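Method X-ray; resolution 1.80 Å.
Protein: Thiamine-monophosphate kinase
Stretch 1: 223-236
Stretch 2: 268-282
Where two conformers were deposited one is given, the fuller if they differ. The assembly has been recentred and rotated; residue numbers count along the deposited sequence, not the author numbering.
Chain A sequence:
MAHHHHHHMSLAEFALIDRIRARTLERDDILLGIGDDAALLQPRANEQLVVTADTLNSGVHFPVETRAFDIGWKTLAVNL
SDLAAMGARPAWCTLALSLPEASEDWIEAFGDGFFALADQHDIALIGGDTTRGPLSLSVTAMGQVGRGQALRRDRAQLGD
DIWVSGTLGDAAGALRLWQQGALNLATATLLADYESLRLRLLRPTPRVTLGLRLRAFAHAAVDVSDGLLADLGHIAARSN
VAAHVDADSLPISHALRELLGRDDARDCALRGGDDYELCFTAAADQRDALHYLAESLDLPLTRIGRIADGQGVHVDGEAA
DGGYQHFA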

# COMPACT_ATOMS: atom_id res chain seq x y z
N ASP A 223 6.96 6.86 17.73
CA ASP A 223 8.03 7.42 16.91
C ASP A 223 7.81 8.91 16.72
O ASP A 223 6.68 9.41 16.72
CB ASP A 223 8.23 6.66 15.60
CG ASP A 223 7.26 7.02 14.53
OD1 ASP A 223 6.08 7.28 14.86
OD2 ASP A 223 7.69 6.99 13.33
N VAL A 224 8.92 9.64 16.67
CA VAL A 224 8.90 11.09 16.62
C VAL A 224 9.05 11.48 15.16
O VAL A 224 10.15 11.43 14.60
CB VAL A 224 10.01 11.72 17.48
CG1 VAL A 224 9.85 13.25 17.47
CG2 VAL A 224 9.92 11.17 18.89
N SER A 225 7.94 11.83 14.53
CA SER A 225 7.97 12.28 13.14
C SER A 225 7.23 13.58 12.92
O SER A 225 7.49 14.24 11.91
CB SER A 225 7.37 11.22 12.21
OG SER A 225 6.02 10.97 12.55
N ASP A 226 6.34 13.98 13.84
CA ASP A 226 5.67 15.27 13.80
C ASP A 226 6.21 16.23 14.86
O ASP A 226 5.54 17.22 15.20
CB ASP A 226 4.17 15.11 13.99
CG ASP A 226 3.51 14.40 12.84
OD1 ASP A 226 3.90 14.67 11.68
OD2 ASP A 226 2.60 13.59 13.09
N GLY A 227 7.38 15.94 15.40
CA GLY A 227 8.00 16.72 16.45
C GLY A 227 7.74 16.09 17.80
O GLY A 227 6.69 15.50 18.06
N LEU A 228 8.72 16.24 18.70
CA LEU A 228 8.65 15.60 20.01
C LEU A 228 7.34 15.94 20.73
O LEU A 228 6.68 15.05 21.26
CB LEU A 228 9.84 16.04 20.87
CG LEU A 228 9.82 15.52 22.31
CD1 LEU A 228 9.97 14.00 22.34
CD2 LEU A 228 10.88 16.20 23.15
N LEU A 229 6.95 17.21 20.75
CA LEU A 229 5.78 17.60 21.53
C LEU A 229 4.51 16.94 21.01
O LEU A 229 3.67 16.48 21.79
CB LEU A 229 5.64 19.13 21.54
CG LEU A 229 6.82 19.84 22.22
CD1 LEU A 229 6.52 21.32 22.33
CD2 LEU A 229 7.12 19.25 23.59
N ALA A 230 4.34 16.89 19.69
CA ALA A 230 3.15 16.28 19.12
C ALA A 230 3.11 14.79 19.42
O ALA A 230 2.08 14.27 19.87
CB ALA A 230 3.11 16.53 17.60
N ASP A 231 4.24 14.10 19.23
CA ASP A 231 4.25 12.65 19.36
C ASP A 231 4.27 12.21 20.82
O ASP A 231 3.54 11.29 21.20
CB ASP A 231 5.44 12.08 18.57
CG ASP A 231 5.19 12.13 17.07
OD1 ASP A 231 4.16 11.58 16.62
OD2 ASP A 231 5.98 12.77 16.35
N LEU A 232 5.05 12.88 21.67
CA LEU A 232 4.92 12.61 23.10
C LEU A 232 3.51 12.93 23.58
O LEU A 232 2.99 12.26 24.48
CB LEU A 232 5.94 13.43 23.88
CG LEU A 232 6.01 13.26 25.38
CD1 LEU A 232 6.15 11.78 25.71
CD2 LEU A 232 7.22 14.06 25.86
N GLY A 233 2.88 13.93 22.97
CA GLY A 233 1.48 14.23 23.23
C GLY A 233 0.56 13.04 23.07
O GLY A 233 -0.41 12.89 23.81
N HIS A 234 0.83 12.19 22.07
CA HIS A 234 0.04 10.97 21.93
C HIS A 234 0.24 10.04 23.12
O HIS A 234 -0.72 9.43 23.60
CB HIS A 234 0.40 10.23 20.64
CG HIS A 234 0.18 11.02 19.40
ND1 HIS A 234 -0.90 11.86 19.23
CD2 HIS A 234 0.91 11.11 18.26
CE1 HIS A 234 -0.83 12.44 18.04
NE2 HIS A 234 0.26 12.00 17.43
N ILE A 235 1.47 9.91 23.62
CA ILE A 235 1.66 9.07 24.81
C ILE A 235 0.89 9.64 26.00
O ILE A 235 0.21 8.92 26.74
CB ILE A 235 3.16 8.91 25.14
CG1 ILE A 235 3.86 8.09 24.07
CG2 ILE A 235 3.33 8.20 26.49
CD1 ILE A 235 5.32 7.78 24.40
N ALA A 236 1.00 10.95 26.21
CA ALA A 236 0.35 11.57 27.37
C ALA A 236 -1.16 11.38 27.31
O ALA A 236 -1.80 11.01 28.30
CB ALA A 236 0.71 13.06 27.41
N CYS A 268 13.42 23.57 16.57
CA CYS A 268 13.56 22.37 15.76
C CYS A 268 13.53 21.12 16.62
O CYS A 268 12.91 20.11 16.24
CB CYS A 268 14.86 22.42 14.96
SG CYS A 268 14.89 23.62 13.61
N ALA A 269 14.22 21.14 17.76
CA ALA A 269 14.29 19.95 18.59
C ALA A 269 12.93 19.62 19.21
O ALA A 269 12.58 18.44 19.36
CB ALA A 269 15.33 20.14 19.69
N LEU A 270 12.16 20.65 19.58
CA LEU A 270 10.86 20.45 20.24
C LEU A 270 9.76 20.12 19.26
O LEU A 270 8.86 19.33 19.58
CB LEU A 270 10.46 21.70 21.03
CG LEU A 270 11.22 21.92 22.34
CD1 LEU A 270 10.96 23.32 22.81
CD2 LEU A 270 10.78 20.88 23.38
N ARG A 271 9.78 20.74 18.07
CA ARG A 271 8.65 20.71 17.16
C ARG A 271 9.02 20.38 15.71
O ARG A 271 8.14 20.42 14.84
CB ARG A 271 7.92 22.07 17.19
CG ARG A 271 7.26 22.37 18.52
CD ARG A 271 6.66 23.78 18.58
NE ARG A 271 6.48 24.19 19.97
CZ ARG A 271 7.41 24.80 20.69
NH1 ARG A 271 8.59 25.10 20.13
NH2 ARG A 271 7.18 25.12 21.95
N GLY A 272 10.27 20.04 15.44
CA GLY A 272 10.69 19.82 14.06
C GLY A 272 10.13 18.53 13.50
O GLY A 272 9.99 17.53 14.19
N GLY A 273 9.80 18.56 12.19
CA GLY A 273 9.31 17.36 11.55
C GLY A 273 10.42 16.38 11.19
O GLY A 273 11.59 16.74 11.08
N ASP A 274 10.02 15.11 11.04
CA ASP A 274 10.80 14.09 10.33
C ASP A 274 12.06 13.63 11.06
O ASP A 274 13.04 13.24 10.41
CB ASP A 274 11.18 14.57 8.93
CG ASP A 274 9.99 14.59 7.99
OD1 ASP A 274 8.84 14.43 8.47
OD2 ASP A 274 10.21 14.76 6.78
N ASP A 275 12.07 13.62 12.39
CA ASP A 275 13.25 13.06 13.07
C ASP A 275 13.35 11.56 12.84
O ASP A 275 14.45 11.03 12.60
CB ASP A 275 13.19 13.33 14.56
CG ASP A 275 13.29 14.80 14.90
OD1 ASP A 275 14.29 15.45 14.51
OD2 ASP A 275 12.38 15.29 15.60
N TYR A 276 12.21 10.87 12.91
CA TYR A 276 12.13 9.41 12.88
C TYR A 276 13.04 8.79 13.95
O TYR A 276 13.73 7.80 13.73
CB TYR A 276 12.40 8.87 11.45
CG TYR A 276 11.30 9.40 10.55
CD1 TYR A 276 10.01 8.93 10.69
CD2 TYR A 276 11.53 10.42 9.62
CE1 TYR A 276 8.96 9.42 9.90
CE2 TYR A 276 10.49 10.92 8.82
CZ TYR A 276 9.21 10.41 8.97
OH TYR A 276 8.15 10.88 8.22
N GLU A 277 12.99 9.39 15.14
CA GLU A 277 13.56 8.83 16.35
C GLU A 277 12.46 8.15 17.15
O GLU A 277 11.29 8.25 16.81
CB GLU A 277 14.25 9.93 17.17
CG GLU A 277 15.43 10.56 16.43
CD GLU A 277 16.65 9.62 16.32
OE1 GLU A 277 16.61 8.45 16.78
OE2 GLU A 277 17.69 10.07 15.77
N LEU A 278 12.84 7.42 18.20
CA LEU A 278 11.86 6.77 19.07
C LEU A 278 11.85 7.46 20.43
O LEU A 278 12.92 7.67 21.02
CB LEU A 278 12.17 5.29 19.27
CG LEU A 278 11.93 4.33 18.11
CD1 LEU A 278 12.12 2.88 18.60
CD2 LEU A 278 10.53 4.53 17.57
N CYS A 279 10.67 7.81 20.92
CA CYS A 279 10.51 8.35 22.27
C CYS A 279 9.79 7.30 23.10
O CYS A 279 8.78 6.74 22.65
CB CYS A 279 9.72 9.67 22.25
SG CYS A 279 9.37 10.35 23.87
N PHE A 280 10.31 7.00 24.29
CA PHE A 280 9.68 5.97 25.11
C PHE A 280 9.73 6.34 26.58
O PHE A 280 10.46 7.25 26.99
CB PHE A 280 10.31 4.58 24.87
CG PHE A 280 11.79 4.51 25.11
CD1 PHE A 280 12.68 4.93 24.13
CD2 PHE A 280 12.29 3.99 26.30
CE1 PHE A 280 14.05 4.85 24.33
CE2 PHE A 280 13.67 3.90 26.51
CZ PHE A 280 14.55 4.33 25.51
N THR A 281 8.93 5.65 27.37
CA THR A 281 8.95 5.82 28.81
C THR A 281 9.33 4.48 29.45
O THR A 281 9.07 3.41 28.88
CB THR A 281 7.58 6.32 29.36
OG1 THR A 281 6.68 5.22 29.57
CG2 THR A 281 6.95 7.35 28.41
N ALA A 282 9.99 4.57 30.60
CA ALA A 282 10.50 3.41 31.31
C ALA A 282 10.51 3.70 32.81
O ALA A 282 10.67 4.85 33.23
CB ALA A 282 11.92 3.02 30.86
O HOH W 1 5.50 10.26 9.57
O HOH W 2 10.08 14.78 14.39
O HOH W 3 11.23 17.15 17.48

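Stretch 2 enters near the end of a helix, crosses a glycine-containing loop and leaves as a strand, while stretch 1 runs from a short strand through a turn into a helix. The two therefore meet in opposite order: the helical end of stretch 2 meets the start of the helix in stretch 1, and the two strands pair antiparallel.

The walk begins at Ala-269, whose CB points away and whose contribution is a carbonyl. Its O accepts from water 3 at 2.6 Å, and the same water accepts from Leu-228 N at 2.9 Å. One residue on, Leu-270 O takes the hydrogen bond from Leu-229 N (3.1 Å, nearly straight). The rule is economical: amides in the first turn of a helix lack partners within that helix, and here water 3 serves Leu-228 N and Leu-270 O serves Leu-229 N. Side chains also meet here, with Leu-229 CD2 4.0 Å from Leu-270 CD2. Arg-271 starts away from stretch 1, yet its guanidinium receives Leu-229 CD1 over one face, NE lying 3.7 Å from that methyl, so the leucine packs on the flat surface of the charged group.

The CA atoms of the two stretches come closest here, Gly-227 CA and Arg-271 CA being 4.1 Å apart. Gly-227, the N-cap residue, would place an ideal CB 2.8 Å from Arg-271 C, a clash, and its own backbone angles call for glycine as well. The bare CA instead makes a CA-H...O contact with Gly-272 O at 3.1 Å. Gly-272 is also tight, but for a local reason: a CB there would strike Cys-268 O. Gly-273, by contrast, has room for one.

At Asp-274 the loop turns with positive phi, and its N donates to Ser-225 O (2.8 Å, close to linear). Asp-275 then holds two waters. Its OD2 accepts from water 2 at 2.6 Å and from water 3 at 2.9 Å, while water 2 also donates to Gly-272 O at 2.8 Å and accepts from Asp-275 N at 3.1 Å. Each water gives one hydrogen to Asp-275 OD2 and the other to a backbone carbonyl, so its oxygen is free to accept: water 3 from Leu-228 N, water 2 only weakly from Gly-227 N at 3.1 Å.

Tyr-276 N makes a weak hydrogen bond to Val-224 O, short at 2.7 Å but bent. Its CB points away, though the ring returns: CE1 lies 3.3 Å from Ser-225 CB, and water 1 bridges Tyr-276 OH (3.0 Å) and Ser-225 OG (3.1 Å).

Regular pairing follows. Glu-277 O accepts from Val-224 N at 2.8 Å and 175°, with Asp-223 CA adding a CA-H...O contact to that oxygen at 3.4 Å. Leu-278 pairs with Asp-223 on the same sheet face, CD2 reaching 3.7 Å from Asp-223 CB.

Cys-279 points toward stretch 1 and serves both the strand and the helix of stretch 1: CB packs 3.7 Å from Val-224 CG2, and SG sits 4.0 Å from both Leu-228 CD1 and Leu-232 CD1. Phe-280 faces away, and Thr-281 turns back, its CG2 4.2 Å from Ile-235 CG2.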